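Local coordinates for protein GH3 beta-N-acetylglucosaminidase (Paenibacillaceae, PDB 6K5J) that catalyses the hydrolytic release of terminal beta-linked N-acetylglucosamine residues as a member of glycoside hydrolase family 3, at residues G101-G106 and N486-N491; F500-Y503 and S508-R511; V21-N26 and R35-E40. All blocks are in the same frame, centred on the assembly; numbering follows the deposited sequence.

Interaction 1 of 3, residues G101-G106 and N486-N491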
ATOM      1  N   GLY A 101      -3.185  -7.640   4.113  1.00 20.87           N
ATOM      2  CA  GLY A 101      -2.294  -6.503   4.106  1.00 18.90           C
ATOM      3  C   GLY A 101      -1.434  -6.456   5.355  1.00 18.40           C
ATOM      4  O   GLY A 101      -1.495  -7.320   6.224  1.00 16.97           O
ATOM      5  N   ASN A 102      -0.634  -5.395   5.442  1.00 17.19           N
ATOM      6  CA  ASN A 102       0.482  -5.389   6.382  1.00 18.52           C
ATOM      7  C   ASN A 102       0.010  -5.497   7.826  1.00 16.36           C
ATOM      8  O   ASN A 102       0.488  -6.353   8.574  1.00 16.21           O
ATOM      9  CB  ASN A 102       1.340  -4.143   6.169  1.00 19.03           C
ATOM     10  CG  ASN A 102       2.328  -4.320   5.036  1.00 19.11           C
ATOM     11  OD1 ASN A 102       2.184  -5.231   4.206  1.00 20.40           O
ATOM     12  ND2 ASN A 102       3.346  -3.470   5.005  1.00 17.39           N
ATOM     13  N   MET A 103      -0.924  -4.643   8.250  1.00 15.50           N
ATOM     14  CA  MET A 103      -1.247  -4.687   9.671  1.00 17.77           C
ATOM     15  C   MET A 103      -2.012  -5.959  10.033  1.00 18.09           C
ATOM     16  O   MET A 103      -1.874  -6.458  11.153  1.00 16.56           O
ATOM     17  CB  MET A 103      -2.019  -3.441  10.117  1.00 17.04           C
ATOM     18  CG  MET A 103      -2.060  -3.336  11.660  1.00 17.80           C
ATOM     19  SD  MET A 103      -2.609  -1.736  12.298  1.00 20.33           S
ATOM     20  CE  MET A 103      -1.165  -0.734  11.895  1.00 18.26           C
ATOM     21  N   ALA A 104      -2.782  -6.522   9.097  1.00 17.49           N
ATOM     22  CA  ALA A 104      -3.360  -7.843   9.334  1.00 18.12           C
ATOM     23  C   ALA A 104      -2.261  -8.883   9.543  1.00 16.31           C
ATOM     24  O   ALA A 104      -2.345  -9.722  10.453  1.00 15.52           O
ATOM     25  CB  ALA A 104      -4.268  -8.235   8.165  1.00 15.35           C
ATOM     26  N   LEU A 105      -1.201  -8.819   8.735  1.00 15.78           N
ATOM     27  CA  LEU A 105      -0.083  -9.741   8.913  1.00 17.36           C
ATOM     28  C   LEU A 105       0.638  -9.485  10.235  1.00 18.92           C
ATOM     29  O   LEU A 105       1.074 -10.428  10.904  1.00 18.58           O
ATOM     30  CB  LEU A 105       0.894  -9.617   7.736  1.00 17.07           C
ATOM     31  CG  LEU A 105       0.423 -10.216   6.398  1.00 16.85           C
ATOM     32  CD1 LEU A 105       1.241  -9.663   5.218  1.00 20.12           C
ATOM     33  CD2 LEU A 105       0.505 -11.744   6.445  1.00 19.30           C
ATOM     34  N   GLY A 106       0.786  -8.212  10.615  1.00 18.72           N
ATOM     35  CA  GLY A 106       1.430  -7.889  11.883  1.00 14.93           C
ATOM     36  C   GLY A 106       0.690  -8.454  13.083  1.00 17.23           C
ATOM     37  O   GLY A 106       1.313  -8.937  14.035  1.00 16.95           O
ATOM     38  N   ASN A 486      -8.486   0.908  10.160  1.00 18.57           N
ATOM     39  CA  ASN A 486      -7.589   1.162  11.288  1.00 18.82           C
ATOM     40  C   ASN A 486      -8.211   0.634  12.579  1.00 20.05           C
ATOM     41  O   ASN A 486      -9.401   0.856  12.832  1.00 22.86           O
ATOM     42  CB  ASN A 486      -7.278   2.656  11.446  1.00 21.53           C
ATOM     43  CG  ASN A 486      -6.359   3.185  10.351  1.00 23.34           C
ATOM     44  OD1 ASN A 486      -5.922   2.442   9.473  1.00 22.03           O
ATOM     45  ND2 ASN A 486      -6.075   4.480  10.395  1.00 22.61           N
ATOM     46  N   PRO A 487      -7.434  -0.053  13.429  1.00 18.01           N
ATOM     47  CA  PRO A 487      -7.988  -0.558  14.691  1.00 17.05           C
ATOM     48  C   PRO A 487      -8.179   0.524  15.732  1.00 21.09           C
ATOM     49  O   PRO A 487      -8.792   0.255  16.772  1.00 21.88           O
ATOM     50  CB  PRO A 487      -6.937  -1.578  15.146  1.00 18.61           C
ATOM     51  CG  PRO A 487      -5.634  -0.987  14.639  1.00 18.64           C
ATOM     52  CD  PRO A 487      -6.004  -0.383  13.279  1.00 20.17           C
ATOM     53  N   PHE A 488      -7.701   1.740  15.469  1.00 18.08           N
ATOM     54  CA  PHE A 488      -7.756   2.833  16.432  1.00 21.05           C
ATOM     55  C   PHE A 488      -9.151   3.432  16.566  1.00 23.39           C
ATOM     56  O   PHE A 488      -9.348   4.334  17.392  1.00 22.14           O
ATOM     57  CB  PHE A 488      -6.716   3.885  16.030  1.00 21.66           C
ATOM     58  CG  PHE A 488      -5.398   3.270  15.601  1.00 20.56           C
ATOM     59  CD1 PHE A 488      -4.678   2.473  16.483  1.00 20.13           C
ATOM     60  CD2 PHE A 488      -4.913   3.443  14.314  1.00 20.84           C
ATOM     61  CE1 PHE A 488      -3.467   1.877  16.094  1.00 21.53           C
ATOM     62  CE2 PHE A 488      -3.706   2.852  13.915  1.00 20.86           C
ATOM     63  CZ  PHE A 488      -2.991   2.068  14.799  1.00 18.16           C
ATOM     64  N   ASP A 489     -10.120   2.935  15.786  1.00 20.56           N
ATOM     65  CA  ASP A 489     -11.516   3.327  15.959  1.00 22.16           C
ATOM     66  C   ASP A 489     -11.964   3.209  17.409  1.00 21.14           C
ATOM     67  O   ASP A 489     -12.782   4.010  17.878  1.00 21.56           O
ATOM     68  CB  ASP A 489     -12.420   2.453  15.081  1.00 19.36           C
ATOM     69  CG  ASP A 489     -12.375   2.836  13.622  1.00 22.86           C
ATOM     70  OD1 ASP A 489     -11.601   3.740  13.259  1.00 23.74           O
ATOM     71  OD2 ASP A 489     -13.119   2.217  12.830  1.00 24.02           O
ATOM     72  N   ILE A 490     -11.456   2.201  18.129  1.00 20.58           N
ATOM     73  CA  ILE A 490     -11.885   1.974  19.510  1.00 22.68           C
ATOM     74  C   ILE A 490     -11.661   3.217  20.362  1.00 25.52           C
ATOM     75  O   ILE A 490     -12.377   3.434  21.347  1.00 23.29           O
ATOM     76  CB  ILE A 490     -11.159   0.752  20.111  1.00 21.55           C
ATOM     77  CG1 ILE A 490     -11.735   0.386  21.481  1.00 24.41           C
ATOM     78  CG2 ILE A 490      -9.660   0.997  20.220  1.00 21.93           C
ATOM     79  CD1 ILE A 490     -11.121  -0.863  22.084  1.00 25.11           C
ATOM     80  N   ASN A 491     -10.657   4.036  20.014  1.00 22.35           N
ATOM     81  CA  ASN A 491     -10.339   5.249  20.769  1.00 23.41           C
ATOM     82  C   ASN A 491     -11.462   6.274  20.716  1.00 25.83           C
ATOM     83  O   ASN A 491     -11.540   7.141  21.596  1.00 24.83           O
ATOM     84  CB  ASN A 491      -9.054   5.897  20.234  1.00 20.15           C
ATOM     85  CG  ASN A 491      -7.821   5.082  20.539  1.00 23.21           C
ATOM     86  OD1 ASN A 491      -7.842   4.209  21.406  1.00 22.78           O
ATOM     87  ND2 ASN A 491      -6.734   5.364  19.830  1.00 22.98           N
TER
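Met103 runs out from its helix toward Pro487 and Phe488 because its first two torsions are both extended: CG lies anti to the backbone N (chi1 -166°), and chi2 keeps SD stretched away from the main chain. Only at chi3 (-72°) does the chain bend, turning the terminal methyl toward the phenyl ring. The contact spans the two domains of a family 3 glycoside hydrolase, joining helix 102-108 of the N-terminal TIM-barrel-type domain to the loop between strands 478-483 and 499-501 of the following alpha/beta domain. The sulfur of Met103 rests against the pyrrolidine ring of Pro487: Met103 SD lies 3.8 Å from Pro487 CD and 3.9 Å from Pro487 CG, the two side chains meeting at a slant. The methyl CE of Met103 approaches CZ of Phe488 at 4.4 Å, a looser and oblique touch. Residues 486-491 enter a 3-10 segment at Pro487, in which Asn491 N binds Phe488 O at 2.9 Å. On the other side, Gly101 is the N-cap of its helix, and Leu105 N bonds to Gly101 O at 2.9 Å; the N of Gly101 is in turn hydrogen-bonded to Glu504. Van der Waals packing carries this buried junction. Beside it, Asn486 OD1 accepts a weak bond from Val151 N, and Val151 also shares a backbone bond with Met103, tying that residue to a second loop. Tyr503 and Pro528 pack against the Met103 side chain. Within residues 486-491, the proline ring that receives the sulfur also lies over one face of the Phe488 ring, with Pro487 CG 3.8 Å above its plane and offset toward the rim.

Interaction 2 of 3, residues F500-Y503 and S508-R511; sequences FAAY and SAMR
The backbone leaves its extended course at Ala502, where phi/psi of -110°/-13° end the run of strand 499-501, and it turns on through Tyr503, which has a positive phi. This brings Ala502 close to the helix that follows, its CA 6.1 Å from that of Ala509. The methyl of Ala502 points at the helix and meets two side chains there: its CB lies 3.8 Å from Met510 CE and 4.4 Å from Ala509 CB. Met510 starts out facing away, but bends at both chi2 and chi3 fold the thioether back, so that the terminal methyl makes the touch. The Ala509 methyl also sits 4.2 Å from the carbonyl O of Ala502. The contact thus closes a short beta-alpha connection next to the edge strand 374-377 of the six-stranded mixed sheet of the alpha/beta domain, where strand 499-501 pairs in parallel with 478-483 and antiparallel with 374-377. Leu413 and Trp416 of helix 413-419 also pack on Met510. On the strand side, Ala501 CB lies over one face of the Tyr503 ring, 3.6 Å above its plane and offset toward the rim. The next residue of the helix after Met510, Arg511, forms a salt bridge through NH1 with Glu370 OE2.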
ATOM      1  N   PHE A 500     -13.578  -5.724  18.026  1.00 17.99           N
ATOM      2  CA  PHE A 500     -12.609  -6.549  17.315  1.00 19.32           C
ATOM      3  C   PHE A 500     -11.867  -5.698  16.293  1.00 19.17           C
ATOM      4  O   PHE A 500     -12.394  -4.700  15.797  1.00 19.79           O
ATOM      5  CB  PHE A 500     -13.293  -7.705  16.570  1.00 19.47           C
ATOM      6  CG  PHE A 500     -13.926  -8.732  17.464  1.00 22.25           C
ATOM      7  CD1 PHE A 500     -15.240  -8.575  17.900  1.00 19.32           C
ATOM      8  CD2 PHE A 500     -13.216  -9.871  17.851  1.00 19.04           C
ATOM      9  CE1 PHE A 500     -15.834  -9.519  18.712  1.00 20.08           C
ATOM     10  CE2 PHE A 500     -13.803 -10.818  18.671  1.00 21.65           C
ATOM     11  CZ  PHE A 500     -15.119 -10.643  19.103  1.00 24.32           C
ATOM     12  N   ALA A 501     -10.655  -6.132  15.933  1.00 20.01           N
ATOM     13  CA  ALA A 501      -9.933  -5.550  14.808  1.00 18.60           C
ATOM     14  C   ALA A 501      -9.693  -6.620  13.753  1.00 18.42           C
ATOM     15  O   ALA A 501      -9.173  -7.701  14.062  1.00 19.87           O
ATOM     16  CB  ALA A 501      -8.598  -4.924  15.244  1.00 15.67           C
ATOM     17  N   ALA A 502     -10.051  -6.310  12.508  1.00 17.56           N
ATOM     18  CA  ALA A 502      -9.702  -7.146  11.367  1.00 17.50           C
ATOM     19  C   ALA A 502      -8.672  -6.516  10.442  1.00 16.94           C
ATOM     20  O   ALA A 502      -8.135  -7.222   9.575  1.00 17.78           O
ATOM     21  CB  ALA A 502     -10.958  -7.499  10.548  1.00 16.97           C
ATOM     22  N   TYR A 503      -8.400  -5.218  10.577  1.00 18.37           N
ATOM     23  CA  TYR A 503      -7.346  -4.478   9.876  1.00 18.11           C
ATOM     24  C   TYR A 503      -7.588  -4.331   8.376  1.00 18.50           C
ATOM     25  O   TYR A 503      -6.732  -3.762   7.673  1.00 19.13           O
ATOM     26  CB  TYR A 503      -5.958  -5.106  10.113  1.00 16.64           C
ATOM     27  CG  TYR A 503      -5.709  -5.412  11.573  1.00 17.71           C
ATOM     28  CD1 TYR A 503      -5.315  -4.409  12.451  1.00 17.55           C
ATOM     29  CD2 TYR A 503      -5.912  -6.695  12.089  1.00 17.64           C
ATOM     30  CE1 TYR A 503      -5.101  -4.671  13.795  1.00 17.52           C
ATOM     31  CE2 TYR A 503      -5.709  -6.964  13.434  1.00 17.88           C
ATOM     32  CZ  TYR A 503      -5.293  -5.948  14.277  1.00 18.26           C
ATOM     33  OH  TYR A 503      -5.082  -6.205  15.618  1.00 16.62           O
ATOM     34  N   SER A 508     -10.870 -12.797   2.985  1.00 19.28           N
ATOM     35  CA  SER A 508     -10.384 -13.720   4.004  1.00 18.97           C
ATOM     36  C   SER A 508     -10.500 -13.134   5.405  1.00 19.31           C
ATOM     37  O   SER A 508     -10.690 -13.886   6.364  1.00 17.03           O
ATOM     38  CB  SER A 508      -8.937 -14.135   3.711  1.00 19.62           C
ATOM     39  OG  SER A 508      -8.049 -13.035   3.824  1.00 20.41           O
ATOM     40  N   ALA A 509     -10.378 -11.809   5.549  1.00 19.15           N
ATOM     41  CA  ALA A 509     -10.527 -11.201   6.869  1.00 17.21           C
ATOM     42  C   ALA A 509     -11.975 -11.268   7.332  1.00 18.79           C
ATOM     43  O   ALA A 509     -12.247 -11.495   8.513  1.00 18.80           O
ATOM     44  CB  ALA A 509     -10.044  -9.746   6.852  1.00 18.32           C
ATOM     45  N   MET A 510     -12.919 -11.098   6.410  1.00 18.97           N
ATOM     46  CA  MET A 510     -14.319 -11.165   6.801  1.00 19.82           C
ATOM     47  C   MET A 510     -14.753 -12.600   7.064  1.00 18.92           C
ATOM     48  O   MET A 510     -15.602 -12.837   7.936  1.00 19.35           O
ATOM     49  CB  MET A 510     -15.185 -10.496   5.731  1.00 20.17           C
ATOM     50  CG  MET A 510     -14.925  -8.975   5.597  1.00 19.43           C
ATOM     51  SD  MET A 510     -15.197  -8.035   7.133  1.00 21.63           S
ATOM     52  CE  MET A 510     -13.539  -7.930   7.859  1.00 18.43           C
ATOM     53  N   ARG A 511     -14.176 -13.565   6.346  1.00 18.43           N
ATOM     54  CA  ARG A 511     -14.432 -14.972   6.653  1.00 18.39           C
ATOM     55  C   ARG A 511     -13.958 -15.307   8.057  1.00 17.04           C
ATOM     56  O   ARG A 511     -14.699 -15.899   8.846  1.00 18.41           O
ATOM     57  CB  ARG A 511     -13.754 -15.879   5.627  1.00 19.11           C
ATOM     58  CG  ARG A 511     -13.848 -17.389   5.957  1.00 19.00           C
ATOM     59  CD  ARG A 511     -13.009 -18.237   4.977  1.00 23.11           C
ATOM     60  NE  ARG A 511     -12.992 -19.649   5.369  1.00 24.92           N
ATOM     61  CZ  ARG A 511     -12.156 -20.180   6.255  1.00 28.20           C
ATOM     62  NH1 ARG A 511     -11.242 -19.423   6.854  1.00 20.43           N
ATOM     63  NH2 ARG A 511     -12.233 -21.481   6.543  1.00 27.16           N
TER

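Interaction 3 of 3, residues V21-N26 and R35-E40; sequences VMAGFN and RKLITE
Leu37 lays one branch of its isobutyl group on Ala23, with CD1 3.8 Å from the Ala23 CB. The same methyl lies 4.1 Å from the carbonyl O of Gly24, so a single carbon makes both touches. With CG anti to its own carbonyl carbon (chi1 -72°), the side chain reaches from helix 32-39 to strand 21-23, and the Ala23 methyl points toward it. Strand 21-23, helix 32-39 and strand 45-47 form a beta-alpha-beta unit of the TIM-barrel-type domain, and this contact seats its helix on the first strand. Gln305 of helix 302-317 packs against both Ala23 and Leu37, and its NE2 hydrogen-bonds to Gly24 O. Within helix 32-39, side chains add to the backbone bonds. Arg35 O accepts a hydrogen bond from Thr39 OG1 at 2.8 Å, with a C=O...O angle of 135° and the hydroxyl 38° out of the carbonyl plane; Thr39 N bonds to the same oxygen from the opposite face. One residue further along, with the same i to i+4 spacing, Lys36 NZ and Glu40 OE2 form a salt bridge at 3.5 Å.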
ATOM      1  N   VAL A  21      13.241   8.091 -15.411  1.00 16.19           N
ATOM      2  CA  VAL A  21      11.841   8.469 -15.225  1.00 19.17           C
ATOM      3  C   VAL A  21      10.956   7.233 -15.328  1.00 20.56           C
ATOM      4  O   VAL A  21      11.130   6.408 -16.230  1.00 19.23           O
ATOM      5  CB  VAL A  21      11.414   9.540 -16.243  1.00 19.26           C
ATOM      6  CG1 VAL A  21       9.916   9.836 -16.114  1.00 21.37           C
ATOM      7  CG2 VAL A  21      12.261  10.801 -16.041  1.00 17.64           C
ATOM      8  N   MET A  22      10.017   7.105 -14.396  1.00 21.16           N
ATOM      9  CA  MET A  22       8.948   6.119 -14.477  1.00 18.80           C
ATOM     10  C   MET A  22       7.628   6.864 -14.590  1.00 17.77           C
ATOM     11  O   MET A  22       7.350   7.764 -13.784  1.00 18.31           O
ATOM     12  CB  MET A  22       8.934   5.198 -13.251  1.00 16.40           C
ATOM     13  CG  MET A  22       7.755   4.220 -13.249  1.00 17.58           C
ATOM     14  SD  MET A  22       7.902   3.023 -11.909  1.00 21.34           S
ATOM     15  CE  MET A  22       8.928   1.745 -12.663  1.00 18.78           C
ATOM     16  N   ALA A  23       6.821   6.497 -15.587  1.00 18.12           N
ATOM     17  CA  ALA A  23       5.612   7.246 -15.907  1.00 19.94           C
ATOM     18  C   ALA A  23       4.410   6.320 -15.938  1.00 19.81           C
ATOM     19  O   ALA A  23       4.526   5.131 -16.243  1.00 20.26           O
ATOM     20  CB  ALA A  23       5.723   7.965 -17.262  1.00 18.05           C
ATOM     21  N   GLY A  24       3.242   6.885 -15.632  1.00 19.20           N
ATOM     22  CA  GLY A  24       1.990   6.198 -15.853  1.00 20.86           C
ATOM     23  C   GLY A  24       1.306   6.701 -17.110  1.00 20.65           C
ATOM     24  O   GLY A  24       1.751   7.644 -17.757  1.00 19.21           O
ATOM     25  N   PHE A  25       0.205   6.035 -17.451  1.00 15.68           N
ATOM     26  CA  PHE A  25      -0.546   6.369 -18.647  1.00 21.21           C
ATOM     27  C   PHE A  25      -1.945   5.797 -18.478  1.00 19.77           C
ATOM     28  O   PHE A  25      -2.205   4.977 -17.591  1.00 19.51           O
ATOM     29  CB  PHE A  25       0.116   5.809 -19.916  1.00 21.10           C
ATOM     30  CG  PHE A  25      -0.021   4.319 -20.043  1.00 21.82           C
ATOM     31  CD1 PHE A  25       0.825   3.477 -19.340  1.00 23.76           C
ATOM     32  CD2 PHE A  25      -1.036   3.761 -20.820  1.00 20.15           C
ATOM     33  CE1 PHE A  25       0.682   2.103 -19.427  1.00 26.53           C
ATOM     34  CE2 PHE A  25      -1.190   2.380 -20.909  1.00 20.37           C
ATOM     35  CZ  PHE A  25      -0.334   1.555 -20.220  1.00 22.50           C
ATOM     36  N   ASN A  26      -2.846   6.226 -19.347  1.00 18.93           N
ATOM     37  CA  ASN A  26      -4.198   5.691 -19.345  1.00 18.08           C
ATOM     38  C   ASN A  26      -4.358   4.702 -20.496  1.00 18.45           C
ATOM     39  O   ASN A  26      -4.134   5.053 -21.654  1.00 20.36           O
ATOM     40  CB  ASN A  26      -5.236   6.804 -19.462  1.00 22.79           C
ATOM     41  CG  ASN A  26      -6.645   6.272 -19.331  1.00 22.96           C
ATOM     42  OD1 ASN A  26      -6.890   5.334 -18.561  1.00 21.63           O
ATOM     43  ND2 ASN A  26      -7.582   6.850 -20.087  1.00 22.13           N
ATOM     44  N   ARG A  35       3.283   5.144 -26.031  1.00 22.89           N
ATOM     45  CA  ARG A  35       4.171   4.885 -27.160  1.00 24.66           C
ATOM     46  C   ARG A  35       5.233   5.974 -27.301  1.00 24.45           C
ATOM     47  O   ARG A  35       6.410   5.678 -27.551  1.00 24.02           O
ATOM     48  CB  ARG A  35       3.327   4.760 -28.427  1.00 28.12           C
ATOM     49  CG  ARG A  35       4.042   4.203 -29.629  1.00 34.79           C
ATOM     50  CD  ARG A  35       3.050   3.965 -30.771  1.00 37.00           C
ATOM     51  NE  ARG A  35       1.962   3.077 -30.367  1.00 37.17           N
ATOM     52  CZ  ARG A  35       2.012   1.751 -30.461  1.00 41.12           C
ATOM     53  NH1 ARG A  35       3.100   1.161 -30.948  1.00 40.73           N
ATOM     54  NH2 ARG A  35       0.979   1.014 -30.065  1.00 42.80           N
ATOM     55  N   LYS A  36       4.840   7.238 -27.129  1.00 24.03           N
ATOM     56  CA  LYS A  36       5.781   8.350 -27.253  1.00 29.17           C
ATOM     57  C   LYS A  36       6.737   8.408 -26.061  1.00 26.27           C
ATOM     58  O   LYS A  36       7.930   8.705 -26.222  1.00 25.65           O
ATOM     59  CB  LYS A  36       5.005   9.664 -27.402  1.00 32.63           C
ATOM     60  CG  LYS A  36       4.422   9.833 -28.824  1.00 41.99           C
ATOM     61  CD  LYS A  36       3.842  11.227 -29.126  1.00 51.22           C
ATOM     62  CE  LYS A  36       4.563  11.891 -30.290  1.00 55.15           C
ATOM     63  NZ  LYS A  36       3.872  11.812 -31.601  1.00 55.97           N
ATOM     64  N   LEU A  37       6.233   8.129 -24.856  1.00 24.25           N
ATOM     65  CA  LEU A  37       7.109   8.059 -23.688  1.00 26.28           C
ATOM     66  C   LEU A  37       8.208   7.023 -23.894  1.00 22.77           C
ATOM     67  O   LEU A  37       9.371   7.260 -23.547  1.00 25.00           O
ATOM     68  CB  LEU A  37       6.294   7.723 -22.437  1.00 24.70           C
ATOM     69  CG  LEU A  37       5.378   8.810 -21.851  1.00 26.79           C
ATOM     70  CD1 LEU A  37       4.435   8.213 -20.819  1.00 27.52           C
ATOM     71  CD2 LEU A  37       6.195   9.923 -21.253  1.00 32.68           C
ATOM     72  N   ILE A  38       7.856   5.872 -24.461  1.00 20.68           N
ATOM     73  CA  ILE A  38       8.831   4.804 -24.636  1.00 23.89           C
ATOM     74  C   ILE A  38       9.752   5.099 -25.811  1.00 25.66           C
ATOM     75  O   ILE A  38      10.978   5.036 -25.678  1.00 25.14           O
ATOM     76  CB  ILE A  38       8.119   3.451 -24.806  1.00 22.09           C
ATOM     77  CG1 ILE A  38       7.399   3.049 -23.517  1.00 23.07           C
ATOM     78  CG2 ILE A  38       9.127   2.379 -25.227  1.00 21.77           C
ATOM     79  CD1 ILE A  38       6.408   1.900 -23.719  1.00 21.28           C
ATOM     80  N   THR A  39       9.180   5.425 -26.979  1.00 24.50           N
ATOM     81  CA  THR A  39       9.989   5.516 -28.197  1.00 26.20           C
ATOM     82  C   THR A  39      10.647   6.879 -28.366  1.00 29.30           C
ATOM     83  O   THR A  39      11.753   6.960 -28.906  1.00 32.81           O
ATOM     84  CB  THR A  39       9.141   5.203 -29.430  1.00 27.80           C
ATOM     85  OG1 THR A  39       8.177   6.243 -29.631  1.00 29.92           O
ATOM     86  CG2 THR A  39       8.426   3.864 -29.266  1.00 25.83           C
ATOM     87  N   GLU A  40      10.007   7.954 -27.923  1.00 28.76           N
ATOM     88  CA  GLU A  40      10.577   9.281 -28.107  1.00 31.59           C
ATOM     89  C   GLU A  40      11.256   9.817 -26.861  1.00 29.55           C
ATOM     90  O   GLU A  40      12.295  10.467 -26.966  1.00 30.00           O
ATOM     91  CB  GLU A  40       9.496  10.256 -28.572  1.00 33.53           C
ATOM     92  CG  GLU A  40       8.858   9.783 -29.873  1.00 35.73           C
ATOM     93  CD  GLU A  40       7.799  10.726 -30.395  1.00 48.39           C
ATOM     94  OE1 GLU A  40       7.722  11.873 -29.900  1.00 48.48           O
ATOM     95  OE2 GLU A  40       7.044  10.317 -31.306  1.00 55.28           O
TER

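In the fold
Interactions 1 and 2 are neighbours, their centres 10 Å apart, and they touch directly: Met103 CG lies 3.5 Å from Tyr503 CD1, and Pro487 CB 3.7 Å from Ala501 CB. Tyr503 therefore connects the strand-to-helix turn of interaction 2 with the interdomain junction of interaction 1. Interaction 3 stands apart across the centre of the chain, its centre 37 Å from that of interaction 1 and 39 Å from that of interaction 2, with no atoms in contact. It is a local contact within the barrel domain, and the distance from the Gly24 position to the N-acetylglucosamine bound in the crystal is about 9 Å.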